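PDB 3LMD: geranylgeranyl pyrophosphate synthase from Corynebacterium glutamicum, which probably condenses isopentenyl diphosphate with an allylic diphosphate to build longer polyprenyl diphosphates, in a reaction that depends on magnesium. Local coordinates for residues Ala38-Asn41 / Asp42-Gln46; Val103-Ile106 / Thr107-Ala110. All blocks are in the same frame, centred on the assembly; numbering follows the deposited sequence.

Contact 1: residues Ala38-Asn41 / Asp42-Gln46; sequences ARIN and DAMVQ
The carboxylate of Asp42 turns one face toward the carbonyl oxygen of Ala38. On that face, Ala38 O sits almost straight over Asp42 CG, 3.1 Å away. Asp42 OD1 is at 3.2 Å from the same Ala38 O. Both oxygens are acceptors, so this is a close approach and not a bond. It follows from the first torsion: CG sits beside the backbone N of Asp42 (chi1 -70°), which folds the group back over the preceding turn. The carbonyl of Ala38 is already engaged, because Asp42 N donates to Ala38 O at 2.9 Å. Within 42-46, the Gln46 amide reaches back: its NE2 donates weakly to Asp42 O at 3.2 Å.

The backbone continues as a regular alpha helix. Ala43 N, Met44 N and Val45 N donate to the carbonyls of Arg39, Ile40 and Asn41. The shortest of these runs from Met44 N to Ile40 O, at 2.8 Å. The one apolar side-chain pair is loose, with Ile40 CG2 4.5 Å from Met44 CG. Val45 contributes a methyl: CG2 approaches Asn41 O at 3.5 Å.

The two segments form successive turns of helix 34-55. Here the inner side is formed by Ile40, Ala43 and Met44, which rest on Leu83 of helix 77-86. Leu93 joins this patch from a loop. Ala43 and Gln46 also touch Ile98 of helix 95-118. Arg39, Asp42 and Val45 are exposed. The contact thus places an amphipathic turn against helices 77-86 and 95-118.

Contact 2: residues Val103-Ile106 / Thr107-Ala110; sequences VVEI and THLA
Thr107 is bonded twice to the carbonyl of Val103. Thr107 OG1 and Thr107 N each donate to Val103 O at 3.0 Å. The two donors arrive from opposite faces of the carbonyl plane. With OG1 beside its own backbone N (chi1 -63°), the hydroxyl folds back onto the preceding turn, so this buried polar group has an acceptor. His108, Leu109 and Ala110 extend the helical bonding to Val104, Glu105 and Ile106.

Glu105 and His108 lie side by side and point the same way. Glu105 OE2 meets the ring edge in plane, 3.8 Å from His108 CD2, and the carboxylate is turned 47° from the ring. The main partner of Glu105 OE2 is Arg76, in a salt bridge. Leu109 CG comes to 3.3 Å from Glu105 O, which Leu109 N bonds.

Ile106 and Leu109 rest on Leu146 of helix 132-157. Val104 and His108 meet Leu203 of helix 188-214. The segments belong to a core helix of the all-alpha isoprenoid synthase fold. About two turns on, it carries Asp115 of the first aspartate-rich motif, which binds calcium in a structure of this protein, though not in this chain. Its side chain is about 8 Å from that of His108.

From the N terminus, the chain first passes contact 1 in helix 34-55, then helices 60-69 and 77-86, and then contact 2 in helix 95-118. Each contact joins adjoining turns of one helix, so neither closes a loop. They follow in series without nesting or crossing. Their centres are about 19 Å apart and their nearest atoms about 8 Å, so they do not touch. Their helices do meet: Leu51, further along helix 34-55, reaches Glu105 and Ile106 of contact 2. Helix 77-86 lies against both, with Leu84 on contact 1 and Arg78 and Pro79 on contact 2.

Contact 1: residues Ala38-Asn41 / Asp42-Gln46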
ATOM      1  N   ALA A  38      15.054   3.754  31.786  1.00 51.98           N
ATOM      2  CA  ALA A  38      16.253   4.146  31.030  1.00 52.75           C
ATOM      3  C   ALA A  38      16.512   3.275  29.787  1.00 52.43           C
ATOM      4  O   ALA A  38      16.870   3.782  28.709  1.00 43.43           O
ATOM      5  CB  ALA A  38      17.477   4.134  31.941  1.00 49.62           C
ATOM      6  N   ARG A  39      16.384   1.964  29.960  1.00 47.64           N
ATOM      7  CA  ARG A  39      16.607   1.005  28.887  1.00 47.57           C
ATOM      8  C   ARG A  39      15.595   1.239  27.761  1.00 40.44           C
ATOM      9  O   ARG A  39      15.960   1.311  26.585  1.00 39.13           O
ATOM     10  CB  ARG A  39      16.452  -0.425  29.417  1.00 53.79           C
ATOM     11  CG  ARG A  39      17.602  -0.911  30.293  1.00 65.62           C
ATOM     12  CD  ARG A  39      17.505  -2.419  30.554  1.00 68.41           C
ATOM     13  NE  ARG A  39      16.164  -2.854  30.977  1.00 68.07           N
ATOM     14  CZ  ARG A  39      15.741  -2.891  32.243  1.00 67.36           C
ATOM     15  NH1 ARG A  39      16.536  -2.499  33.230  1.00 52.04           N
ATOM     16  NH2 ARG A  39      14.513  -3.308  32.528  1.00 58.83           N
ATOM     17  N   ILE A  40      14.333   1.382  28.144  1.00 39.10           N
ATOM     18  CA  ILE A  40      13.253   1.639  27.206  1.00 38.93           C
ATOM     19  C   ILE A  40      13.458   2.984  26.493  1.00 43.65           C
ATOM     20  O   ILE A  40      13.433   3.034  25.271  1.00 36.60           O
ATOM     21  CB  ILE A  40      11.888   1.586  27.913  1.00 39.37           C
ATOM     22  CG1 ILE A  40      11.577   0.148  28.344  1.00 41.08           C
ATOM     23  CG2 ILE A  40      10.787   2.122  27.028  1.00 39.85           C
ATOM     24  CD1 ILE A  40      11.426  -0.836  27.202  1.00 38.33           C
ATOM     25  N   ASN A  41      13.680   4.061  27.250  1.00 41.49           N
ATOM     26  CA  ASN A  41      14.009   5.368  26.654  1.00 38.76           C
ATOM     27  C   ASN A  41      15.155   5.318  25.627  1.00 36.27           C
ATOM     28  O   ASN A  41      15.033   5.882  24.538  1.00 36.63           O
ATOM     29  CB  ASN A  41      14.284   6.436  27.721  1.00 42.79           C
ATOM     30  CG  ASN A  41      13.006   6.931  28.393  1.00 53.00           C
ATOM     31  OD1 ASN A  41      11.899   6.675  27.915  1.00 53.93           O
ATOM     32  ND2 ASN A  41      13.156   7.633  29.502  1.00 55.20           N
ATOM     33  N   ASP A  42      16.249   4.643  25.961  1.00 32.88           N
ATOM     34  CA  ASP A  42      17.372   4.486  25.022  1.00 40.44           C
ATOM     35  C   ASP A  42      16.955   3.746  23.751  1.00 39.95           C
ATOM     36  O   ASP A  42      17.383   4.082  22.652  1.00 34.13           O
ATOM     37  CB  ASP A  42      18.509   3.685  25.649  1.00 42.06           C
ATOM     38  CG  ASP A  42      19.229   4.449  26.744  1.00 58.51           C
ATOM     39  OD1 ASP A  42      18.886   5.629  26.967  1.00 54.05           O
ATOM     40  OD2 ASP A  42      20.129   3.861  27.383  1.00 66.55           O
ATOM     41  N   ALA A  43      16.159   2.706  23.911  1.00 32.86           N
ATOM     42  CA  ALA A  43      15.724   1.959  22.740  1.00 35.71           C
ATOM     43  C   ALA A  43      14.722   2.790  21.908  1.00 32.20           C
ATOM     44  O   ALA A  43      14.727   2.687  20.683  1.00 33.26           O
ATOM     45  CB  ALA A  43      15.141   0.611  23.144  1.00 38.18           C
ATOM     46  N   MET A  44      13.903   3.633  22.554  1.00 27.58           N
ATOM     47  CA  MET A  44      12.985   4.523  21.810  1.00 30.55           C
ATOM     48  C   MET A  44      13.735   5.536  20.944  1.00 35.20           C
ATOM     49  O   MET A  44      13.253   5.927  19.872  1.00 28.81           O
ATOM     50  CB  MET A  44      11.952   5.230  22.706  1.00 28.15           C
ATOM     51  CG  MET A  44      10.780   4.356  23.158  1.00 40.82           C
ATOM     52  SD  MET A  44       9.624   3.850  21.818  1.00 38.03           S
ATOM     53  CE  MET A  44       9.901   5.086  20.571  1.00 31.19           C
ATOM     54  N   VAL A  45      14.905   5.980  21.397  1.00 29.71           N
ATOM     55  CA  VAL A  45      15.715   6.891  20.575  1.00 30.03           C
ATOM     56  C   VAL A  45      16.180   6.148  19.317  1.00 25.76           C
ATOM     57  O   VAL A  45      16.179   6.688  18.189  1.00 27.76           O
ATOM     58  CB  VAL A  45      16.963   7.375  21.369  1.00 37.09           C
ATOM     59  CG1 VAL A  45      17.977   8.082  20.439  1.00 41.54           C
ATOM     60  CG2 VAL A  45      16.549   8.263  22.534  1.00 36.06           C
ATOM     61  N   GLN A  46      16.603   4.907  19.495  1.00 25.20           N
ATOM     62  CA  GLN A  46      17.037   4.090  18.374  1.00 27.29           C
ATOM     63  C   GLN A  46      15.892   3.828  17.365  1.00 30.11           C
ATOM     64  O   GLN A  46      16.104   3.835  16.153  1.00 26.82           O
ATOM     65  CB  GLN A  46      17.578   2.761  18.877  1.00 32.25           C
ATOM     66  CG  GLN A  46      18.839   2.895  19.767  1.00 34.54           C
ATOM     67  CD  GLN A  46      19.224   1.565  20.401  1.00 52.69           C
ATOM     68  OE1 GLN A  46      19.679   0.651  19.718  1.00 57.96           O
ATOM     69  NE2 GLN A  46      19.030   1.449  21.713  1.00 62.35           N
TER

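Contact 2: residues Val103-Ile106 / Thr107-Ala110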
ATOM      1  N   VAL A 103       8.875  -1.053  11.935  1.00 22.47           N
ATOM      2  CA  VAL A 103       7.926  -1.565  10.946  1.00 21.74           C
ATOM      3  C   VAL A 103       6.494  -1.321  11.427  1.00 26.53           C
ATOM      4  O   VAL A 103       5.638  -0.878  10.649  1.00 24.10           O
ATOM      5  CB  VAL A 103       8.164  -3.064  10.680  1.00 21.23           C
ATOM      6  CG1 VAL A 103       6.959  -3.703   9.901  1.00 25.21           C
ATOM      7  CG2 VAL A 103       9.470  -3.250   9.860  1.00 24.70           C
ATOM      8  N   VAL A 104       6.228  -1.609  12.699  1.00 23.35           N
ATOM      9  CA  VAL A 104       4.883  -1.362  13.241  1.00 27.11           C
ATOM     10  C   VAL A 104       4.520   0.109  13.114  1.00 23.37           C
ATOM     11  O   VAL A 104       3.410   0.460  12.670  1.00 23.95           O
ATOM     12  CB  VAL A 104       4.753  -1.833  14.703  1.00 25.95           C
ATOM     13  CG1 VAL A 104       3.402  -1.378  15.325  1.00 24.83           C
ATOM     14  CG2 VAL A 104       4.894  -3.365  14.743  1.00 25.31           C
ATOM     15  N   GLU A 105       5.428   0.984  13.512  1.00 22.32           N
ATOM     16  CA  GLU A 105       5.109   2.413  13.452  1.00 25.02           C
ATOM     17  C   GLU A 105       4.924   2.952  12.035  1.00 26.62           C
ATOM     18  O   GLU A 105       4.066   3.812  11.808  1.00 27.82           O
ATOM     19  CB  GLU A 105       6.134   3.257  14.217  1.00 26.68           C
ATOM     20  CG  GLU A 105       5.772   4.728  14.225  1.00 28.12           C
ATOM     21  CD  GLU A 105       4.588   5.074  15.142  1.00 31.65           C
ATOM     22  OE1 GLU A 105       3.967   4.176  15.731  1.00 30.44           O
ATOM     23  OE2 GLU A 105       4.289   6.280  15.305  1.00 31.03           O
ATOM     24  N   ILE A 106       5.720   2.451  11.085  1.00 22.03           N
ATOM     25  CA  ILE A 106       5.588   2.883   9.684  1.00 24.13           C
ATOM     26  C   ILE A 106       4.243   2.453   9.147  1.00 24.93           C
ATOM     27  O   ILE A 106       3.591   3.165   8.377  1.00 23.65           O
ATOM     28  CB  ILE A 106       6.698   2.250   8.804  1.00 22.98           C
ATOM     29  CG1 ILE A 106       8.054   2.960   9.071  1.00 26.34           C
ATOM     30  CG2 ILE A 106       6.305   2.379   7.322  1.00 23.34           C
ATOM     31  CD1 ILE A 106       9.280   2.219   8.389  1.00 29.25           C
ATOM     32  N   THR A 107       3.827   1.259   9.540  1.00 23.65           N
ATOM     33  CA  THR A 107       2.517   0.752   9.096  1.00 24.49           C
ATOM     34  C   THR A 107       1.387   1.588   9.650  1.00 26.91           C
ATOM     35  O   THR A 107       0.433   1.929   8.924  1.00 25.58           O
ATOM     36  CB  THR A 107       2.347  -0.714   9.510  1.00 26.56           C
ATOM     37  OG1 THR A 107       3.361  -1.487   8.846  1.00 26.41           O
ATOM     38  CG2 THR A 107       0.949  -1.246   9.094  1.00 28.18           C
ATOM     39  N   HIS A 108       1.513   1.946  10.929  1.00 22.02           N
ATOM     40  CA  HIS A 108       0.583   2.878  11.548  1.00 23.24           C
ATOM     41  C   HIS A 108       0.495   4.176  10.766  1.00 24.71           C
ATOM     42  O   HIS A 108      -0.604   4.646  10.470  1.00 26.16           O
ATOM     43  CB  HIS A 108       0.998   3.148  13.022  1.00 24.92           C
ATOM     44  CG  HIS A 108       0.254   4.265  13.660  1.00 27.79           C
ATOM     45  ND1 HIS A 108      -1.128   4.288  13.740  1.00 26.89           N
ATOM     46  CD2 HIS A 108       0.691   5.403  14.255  1.00 27.98           C
ATOM     47  CE1 HIS A 108      -1.506   5.400  14.357  1.00 29.18           C
ATOM     48  NE2 HIS A 108      -0.423   6.094  14.671  1.00 33.66           N
ATOM     49  N   LEU A 109       1.642   4.789  10.454  1.00 23.65           N
ATOM     50  CA  LEU A 109       1.643   6.055   9.722  1.00 24.83           C
ATOM     51  C   LEU A 109       1.041   5.913   8.313  1.00 21.97           C
ATOM     52  O   LEU A 109       0.264   6.779   7.874  1.00 25.73           O
ATOM     53  CB  LEU A 109       3.073   6.649   9.648  1.00 23.68           C
ATOM     54  CG  LEU A 109       3.645   6.981  11.036  1.00 30.08           C
ATOM     55  CD1 LEU A 109       5.141   7.420  10.958  1.00 26.71           C
ATOM     56  CD2 LEU A 109       2.769   8.069  11.725  1.00 31.32           C
ATOM     57  N   ALA A 110       1.385   4.841   7.611  1.00 22.92           N
ATOM     58  CA  ALA A 110       0.859   4.622   6.239  1.00 23.35           C
ATOM     59  C   ALA A 110      -0.657   4.602   6.259  1.00 28.41           C
ATOM     60  O   ALA A 110      -1.322   5.204   5.427  1.00 27.92           O
ATOM     61  CB  ALA A 110       1.406   3.309   5.645  1.00 22.50           C
TER